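Local coordinates for protein beta-carbonic anhydrase (Methanothermobacter thermautotrophicus, PDB 1G5C) that probably catalyses the reversible hydration of carbon dioxide to bicarbonate, as a zinc-dependent carbonic anhydrase of the beta class, at residues 17-22 against 51-56. Numbering follows the deposited sequence.
Sequences DLSDLK and DAKVIK
The carboxylate of Asp17 takes two donors on the same face: the ammonium of Lys53 rises above OD2, and the backbone N of Ser19 stands above OD1. Lys53 NZ lies 2.7 Å from Asp17 OD2, 37° out of the carboxylate plane, and forms a salt bridge there. Asp17 OD1 accepts from Ser19 N at 2.8 Å, which makes an Asx turn leading into the short 3-10 segment 18-20. A second side-chain bond ties the loop in the other direction: Asp20 OD2 takes the backbone N of Asp17 from the anti side. The ammonium has a second acceptor in Ser19, whose OG accepts a short bond of 2.5 Å from Lys53 NZ while also bonding to Leu77 O. A bend at chi2 (64°) steers the lysine chain toward the loop. Lys53 lies on 53-57, an outermost strand of the chain's sheet, beside parallel strand 27-32. The second subunit bonds to the backbone of Val54 and Lys56, so this edge lies at the dimer interface of the alpha/beta fold. The hydroxyl of Ser35 of the second subunit also bonds to Asp17 OD2, giving that buried oxygen a partner from each chain. Replacing Asp17 with an alanine would probably leave the Lys53 ammonium without its countercharge, Ser35 of the second subunit without this partner, and Ser19 N without the acceptor that closes the Asx turn. Beside the polar cluster, Leu18 CD1 packs at 3.6 Å from Asp51 OD1 and at 3.8 Å from Asp51 CA, while Asp51 OD2 is bonded to the backbone N of Gly48.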
# COMPACT_ATOMS: atom_id res chain seq x y z
N ASP A 17 -1.30 -13.53 -11.24
CA ASP A 17 -2.12 -12.42 -11.73
C ASP A 17 -1.70 -11.97 -13.14
O ASP A 17 -0.95 -12.67 -13.81
CB ASP A 17 -2.09 -11.24 -10.75
CG ASP A 17 -0.76 -10.51 -10.73
OD1 ASP A 17 0.12 -10.80 -11.58
OD2 ASP A 17 -0.60 -9.61 -9.86
N LEU A 18 -2.17 -10.80 -13.58
CA LEU A 18 -1.86 -10.34 -14.93
C LEU A 18 -0.38 -10.23 -15.26
O LEU A 18 -0.00 -10.33 -16.43
CB LEU A 18 -2.59 -9.03 -15.26
CG LEU A 18 -4.14 -9.07 -15.24
CD1 LEU A 18 -4.69 -7.68 -15.67
CD2 LEU A 18 -4.67 -10.16 -16.20
N SER A 19 0.47 -10.08 -14.25
CA SER A 19 1.92 -9.98 -14.47
C SER A 19 2.53 -11.24 -15.05
O SER A 19 3.64 -11.20 -15.59
CB SER A 19 2.64 -9.65 -13.16
OG SER A 19 2.36 -8.32 -12.79
N ASP A 20 1.82 -12.35 -14.94
CA ASP A 20 2.30 -13.62 -15.46
C ASP A 20 1.88 -13.86 -16.91
O ASP A 20 2.19 -14.91 -17.49
CB ASP A 20 1.81 -14.76 -14.57
CG ASP A 20 2.35 -14.65 -13.15
OD1 ASP A 20 3.59 -14.57 -13.00
OD2 ASP A 20 1.55 -14.65 -12.19
N LEU A 21 1.15 -12.91 -17.49
CA LEU A 21 0.71 -13.04 -18.87
C LEU A 21 1.48 -12.03 -19.71
O LEU A 21 1.97 -11.05 -19.19
CB LEU A 21 -0.79 -12.77 -18.97
CG LEU A 21 -1.69 -13.75 -18.20
CD1 LEU A 21 -3.14 -13.38 -18.44
CD2 LEU A 21 -1.42 -15.19 -18.65
N LYS A 22 1.58 -12.26 -21.00
CA LYS A 22 2.33 -11.37 -21.87
C LYS A 22 1.50 -10.22 -22.46
O LYS A 22 2.02 -9.12 -22.64
CB LYS A 22 2.97 -12.20 -22.99
CG LYS A 22 3.66 -11.41 -24.08
CD LYS A 22 4.72 -12.27 -24.78
CE LYS A 22 5.58 -11.42 -25.71
NZ LYS A 22 7.03 -11.77 -25.62
N ASP A 51 -6.08 -7.59 -11.19
CA ASP A 51 -5.92 -6.56 -12.23
C ASP A 51 -4.89 -5.45 -12.00
O ASP A 51 -4.48 -4.79 -12.95
CB ASP A 51 -7.26 -5.89 -12.55
CG ASP A 51 -8.23 -6.81 -13.28
OD1 ASP A 51 -7.80 -7.82 -13.88
OD2 ASP A 51 -9.44 -6.52 -13.28
N ALA A 52 -4.50 -5.21 -10.76
CA ALA A 52 -3.53 -4.15 -10.50
C ALA A 52 -2.91 -4.27 -9.12
O ALA A 52 -3.51 -4.83 -8.21
CB ALA A 52 -4.20 -2.77 -10.63
N LYS A 53 -1.70 -3.73 -8.98
CA LYS A 53 -1.00 -3.70 -7.70
C LYS A 53 -1.48 -2.37 -7.12
O LYS A 53 -1.56 -1.37 -7.86
CB LYS A 53 0.52 -3.67 -7.91
CG LYS A 53 1.15 -5.03 -8.24
CD LYS A 53 0.64 -5.58 -9.56
CE LYS A 53 1.35 -6.87 -9.92
NZ LYS A 53 0.70 -7.56 -11.06
N VAL A 54 -1.79 -2.33 -5.83
CA VAL A 54 -2.33 -1.10 -5.26
C VAL A 54 -1.57 -0.56 -4.06
O VAL A 54 -1.39 -1.25 -3.06
CB VAL A 54 -3.84 -1.30 -4.87
CG1 VAL A 54 -4.46 0.02 -4.39
CG2 VAL A 54 -4.62 -1.82 -6.06
N ILE A 55 -1.13 0.70 -4.16
CA ILE A 55 -0.41 1.36 -3.08
C ILE A 55 -1.33 2.43 -2.50
O ILE A 55 -1.98 3.16 -3.25
CB ILE A 55 0.88 2.02 -3.61
CG1 ILE A 55 1.79 0.93 -4.20
CG2 ILE A 55 1.60 2.78 -2.48
CD1 ILE A 55 2.98 1.48 -5.02
N LYS A 56 -1.39 2.54 -1.18
CA LYS A 56 -2.26 3.53 -0.54
C LYS A 56 -1.63 4.11 0.73
O LYS A 56 -1.08 3.37 1.55
CB LYS A 56 -3.62 2.92 -0.14
CG LYS A 56 -4.52 2.46 -1.28
CD LYS A 56 -5.87 1.92 -0.73
CE LYS A 56 -6.86 1.57 -1.84
NZ LYS A 56 -8.24 1.33 -1.27